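Prephenate dehydrogenase (Aquifex aeolicus, PDB 2G5C) catalyses the NAD(+)-dependent oxidative decarboxylation of prephenate to 3-(4-hydroxyphenyl)pyruvate, the step that commits prephenate to tyrosine synthesis. Local coordinates at the interface of chains A and B. Numbering follows the deposited sequence. Chains: chain A/B, prephenate dehydrogenase.

Contact 1: the interface of chains A and B. Residues chain A 259, 262, 267; chain B 234-235, 238, 241, 245.
A helix-packing interface of the two-fold dimer, made by the all-helical dimerization domain of the TyrA family, brings A:Ile259, A:Glu262 and A:Leu267 against the helical bend of chain B around B:Leu235 and B:Lys238, and so ties the two subunits together. Beside the apolar contacts, B:Lys238 and A:Glu262 form a salt bridge, NZ giving a hydrogen bond to the carboxylate oxygen OE2 at 3.0 Å. NZ approaches the anti lone pair of OE2, away from OE1, and the two side chains meet at about a right angle. B:Lys238 gets there by setting CG between its backbone N and carbonyl carbon (chi1 69°) and bending again at chi3 (-63°). Its CB lies 4.0 Å from A:Ile259 CG2, the two side chains lying alongside and pointing opposite ways, while NZ pairs with the carboxylate. A:Ile259 is the main apolar plug: CD1 rests 4.0 Å from B:Phe234 CG, where ring and CB join, and 4.0 Å from B:Val241 CG1. B:Leu235 turns CD2 toward the backbone of A:Glu262, 3.8 Å from CA, and the same methyl lies 4.1 Å from A:Leu267 CD2, the two leucines passing in opposite directions. In the fold, chain A contributes the end of helix 238-260, the loop residue A:Glu262 and the start of helix 264-279; chain B contributes the end of helix 227-236 and the first turns of helix 238-260.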
loop_
_atom_site.group_PDB
_atom_site.type_symbol
_atom_site.label_atom_id
_atom_site.label_comp_id
_atom_site.label_asym_id
_atom_site.label_seq_id
_atom_site.Cartn_x
_atom_site.Cartn_y
_atom_site.Cartn_z
ATOM N N ILE A 259 15.437 16.264 -4.131
ATOM C CA ILE A 259 16.264 15.315 -4.870
ATOM C C ILE A 259 16.991 15.998 -6.024
ATOM O O ILE A 259 18.179 15.764 -6.251
ATOM C CB ILE A 259 15.405 14.156 -5.425
ATOM C CG1 ILE A 259 14.796 13.372 -4.265
ATOM C CG2 ILE A 259 16.262 13.251 -6.290
ATOM C CD1 ILE A 259 13.729 12.353 -4.665
ATOM N N GLU A 262 19.789 17.846 -4.692
ATOM C CA GLU A 262 20.572 17.037 -3.779
ATOM C C GLU A 262 20.740 17.660 -2.390
ATOM O O GLU A 262 21.859 17.792 -1.899
ATOM C CB GLU A 262 21.940 16.745 -4.411
ATOM C CG GLU A 262 21.847 15.816 -5.634
ATOM C CD GLU A 262 23.041 15.925 -6.570
ATOM O OE1 GLU A 262 24.189 15.927 -6.080
ATOM O OE2 GLU A 262 22.828 15.999 -7.803
ATOM N N LEU A 267 16.679 16.314 2.890
ATOM C CA LEU A 267 15.980 15.123 2.423
ATOM C C LEU A 267 15.822 14.139 3.579
ATOM O O LEU A 267 14.733 13.606 3.804
ATOM C CB LEU A 267 16.740 14.467 1.263
ATOM C CG LEU A 267 16.084 13.257 0.580
ATOM C CD1 LEU A 267 14.627 13.547 0.276
ATOM C CD2 LEU A 267 16.833 12.912 -0.703
ATOM N N PHE B 234 17.717 7.665 -3.244
ATOM C CA PHE B 234 17.141 8.706 -4.084
ATOM C C PHE B 234 18.216 9.541 -4.773
ATOM O O PHE B 234 18.068 9.909 -5.933
ATOM C CB PHE B 234 16.237 9.630 -3.260
ATOM C CG PHE B 234 14.911 9.026 -2.885
ATOM C CD1 PHE B 234 14.240 8.166 -3.758
ATOM C CD2 PHE B 234 14.296 9.377 -1.682
ATOM C CE1 PHE B 234 12.965 7.669 -3.435
ATOM C CE2 PHE B 234 13.034 8.894 -1.346
ATOM C CZ PHE B 234 12.361 8.037 -2.225
ATOM N N LEU B 235 19.296 9.847 -4.062
ATOM C CA LEU B 235 20.370 10.636 -4.649
ATOM C C LEU B 235 21.258 9.805 -5.575
ATOM O O LEU B 235 21.701 10.289 -6.622
ATOM C CB LEU B 235 21.220 11.282 -3.549
ATOM C CG LEU B 235 20.451 12.251 -2.646
ATOM C CD1 LEU B 235 21.408 12.926 -1.668
ATOM C CD2 LEU B 235 19.747 13.293 -3.516
ATOM N N LYS B 238 19.278 9.289 -8.770
ATOM C CA LYS B 238 18.461 10.470 -9.038
ATOM C C LYS B 238 17.954 10.661 -10.462
ATOM O O LYS B 238 16.836 11.133 -10.646
ATOM C CB LYS B 238 19.169 11.753 -8.566
ATOM C CG LYS B 238 20.402 12.158 -9.342
ATOM C CD LYS B 238 20.834 13.592 -8.983
ATOM C CE LYS B 238 19.769 14.620 -9.365
ATOM N NZ LYS B 238 20.259 16.029 -9.266
ATOM N N VAL B 241 15.082 8.323 -10.817
ATOM C CA VAL B 241 14.045 8.675 -9.859
ATOM C C VAL B 241 13.289 9.909 -10.342
ATOM O O VAL B 241 12.066 9.967 -10.222
ATOM C CB VAL B 241 14.633 8.932 -8.451
ATOM C CG1 VAL B 241 13.605 9.627 -7.561
ATOM C CG2 VAL B 241 15.042 7.599 -7.821
ATOM N N ILE B 245 9.300 9.940 -11.229
ATOM C CA ILE B 245 8.346 10.822 -10.566
ATOM C C ILE B 245 7.634 11.628 -11.644
ATOM O O ILE B 245 6.424 11.848 -11.584
ATOM C CB ILE B 245 9.060 11.774 -9.582
ATOM C CG1 ILE B 245 9.617 10.961 -8.411
ATOM C CG2 ILE B 245 8.095 12.864 -9.097
ATOM C CD1 ILE B 245 10.352 11.781 -7.376
#

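Contact 2: the interface of chains A and B. Residues chain A 271, 274-275, 278; chain B 192, 195-196, 223.
One face of the B:Phe192 ring is covered by A:Leu271, whose CD2 methyl sits over the ring centre, 3.5 Å from the centroid, in a CH-pi contact; at the ring edge, in plane, lies A:Val274 CG1, 3.9 Å from CD1. This is helix-to-helix packing in the dimerization domain of the prephenate/arogenate dehydrogenase family, with helix 264-279 of chain A laid against helix 173-200 of chain B. A:Leu271 has its CG beside the backbone N (chi1 -60°) and the branch beyond directs CD2 onto the ring face, the two side chains meeting at a slant. Were B:Phe192 replaced by an alanine, A:Leu271 CD2 would probably lose the aromatic surface it rests on and A:Val274 CG1 its edge neighbour, leaving a gap between the helices. A:Val274, one turn further on, divides its two methyls between different partners. CG1, anti to the backbone N (chi1 161°), presses on B:Val195, with CB at 3.4 Å, tighter than ordinary van der Waals contact, and also reaches B:Ala223 CB at 3.9 Å. The other methyl, A:Val274 CG2, turns to the helix backbone of chain B, 3.4 Å from the carbonyl oxygen O of B:Phe192, and touches B:Asp196 CB. The valine thus wedges among B:Phe192, B:Val195 and B:Ala223, the last supplied by the short 3-10 helix 221-224. There the carbonyl oxygen O of B:Ala223 lies 3.5 Å from A:Lys275 CA, a close backbone approach, while the extended lysine chain runs on past it.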
loop_
_atom_site.group_PDB
_atom_site.type_symbol
_atom_site.label_atom_id
_atom_site.label_comp_id
_atom_site.label_asym_id
_atom_site.label_seq_id
_atom_site.Cartn_x
_atom_site.Cartn_y
_atom_site.Cartn_z
ATOM N N LEU A 271 12.246 12.747 5.306
ATOM C CA LEU A 271 11.956 11.325 5.442
ATOM C C LEU A 271 11.814 10.909 6.893
ATOM O O LEU A 271 10.991 10.064 7.223
ATOM C CB LEU A 271 13.049 10.512 4.743
ATOM C CG LEU A 271 13.138 10.838 3.239
ATOM C CD1 LEU A 271 14.287 10.082 2.600
ATOM C CD2 LEU A 271 11.821 10.475 2.571
ATOM N N VAL A 274 8.287 12.023 8.207
ATOM C CA VAL A 274 7.262 11.138 7.697
ATOM C C VAL A 274 7.325 9.778 8.397
ATOM O O VAL A 274 6.294 9.191 8.709
ATOM C CB VAL A 274 7.416 10.954 6.177
ATOM C CG1 VAL A 274 6.683 9.708 5.719
ATOM C CG2 VAL A 274 6.864 12.178 5.463
ATOM N N LYS A 275 8.527 9.278 8.652
ATOM C CA LYS A 275 8.645 7.982 9.312
ATOM C C LYS A 275 8.033 8.021 10.711
ATOM O O LYS A 275 7.284 7.118 11.092
ATOM C CB LYS A 275 10.109 7.542 9.403
ATOM C CG LYS A 275 10.265 6.173 10.051
ATOM C CD LYS A 275 11.712 5.801 10.297
ATOM C CE LYS A 275 11.794 4.457 11.014
ATOM N NZ LYS A 275 13.194 4.035 11.305
ATOM N N ARG A 278 4.243 8.174 10.473
ATOM C CA ARG A 278 3.679 6.892 10.069
ATOM C C ARG A 278 3.756 5.868 11.205
ATOM O O ARG A 278 2.873 5.028 11.351
ATOM C CB ARG A 278 4.398 6.349 8.831
ATOM C CG ARG A 278 3.891 4.985 8.384
ATOM C CD ARG A 278 2.382 4.986 8.158
ATOM N NE ARG A 278 1.906 3.684 7.692
ATOM C CZ ARG A 278 1.862 2.590 8.448
ATOM N NH1 ARG A 278 2.253 2.640 9.715
ATOM N NH2 ARG A 278 1.456 1.438 7.930
ATOM N N PHE B 192 6.070 8.131 0.954
ATOM C CA PHE B 192 6.558 9.213 1.809
ATOM C C PHE B 192 5.702 10.467 1.643
ATOM O O PHE B 192 5.283 11.083 2.627
ATOM C CB PHE B 192 8.017 9.560 1.478
ATOM C CG PHE B 192 9.004 8.487 1.837
ATOM C CD1 PHE B 192 9.059 7.976 3.129
ATOM C CD2 PHE B 192 9.907 8.009 0.888
ATOM C CE1 PHE B 192 10.003 7.000 3.475
ATOM C CE2 PHE B 192 10.852 7.038 1.222
ATOM C CZ PHE B 192 10.898 6.534 2.519
ATOM N N VAL B 195 2.187 10.382 3.196
ATOM C CA VAL B 195 2.182 10.671 4.620
ATOM C C VAL B 195 2.378 12.169 4.837
ATOM O O VAL B 195 1.721 12.777 5.683
ATOM C CB VAL B 195 3.289 9.898 5.360
ATOM C CG1 VAL B 195 3.331 10.321 6.835
ATOM C CG2 VAL B 195 3.017 8.406 5.261
ATOM N N ASP B 196 3.281 12.765 4.066
ATOM C CA ASP B 196 3.544 14.191 4.193
ATOM C C ASP B 196 2.293 15.010 3.878
ATOM O O ASP B 196 2.085 16.084 4.437
ATOM C CB ASP B 196 4.674 14.614 3.260
ATOM C CG ASP B 196 5.154 16.018 3.554
ATOM O OD1 ASP B 196 5.703 16.228 4.662
ATOM O OD2 ASP B 196 4.972 16.903 2.697
ATOM N N ALA B 223 6.827 3.724 4.202
ATOM C CA ALA B 223 7.243 5.069 4.589
ATOM C C ALA B 223 7.985 5.020 5.927
ATOM O O ALA B 223 8.526 6.029 6.393
ATOM C CB ALA B 223 6.036 5.989 4.694
#

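Contact 1 and contact 2 have centres about 15 Å apart and are joined through helix 264-279 of chain A: A:Leu267 near its start belongs to contact 1, A:Leu271 to A:Arg278 further along to contact 2. On chain B they draw on different elements, helices 227-236 and 238-260 for contact 1, helix 173-200 and the 3-10 helix 221-224 for contact 2. A single C-terminal helix therefore bridges separate parts of the partner's helical domain. The two-fold symmetry repeats both contacts with chains exchanged, so each subunit both lends this helix and receives its partner's, which suggests an interlocked arrangement.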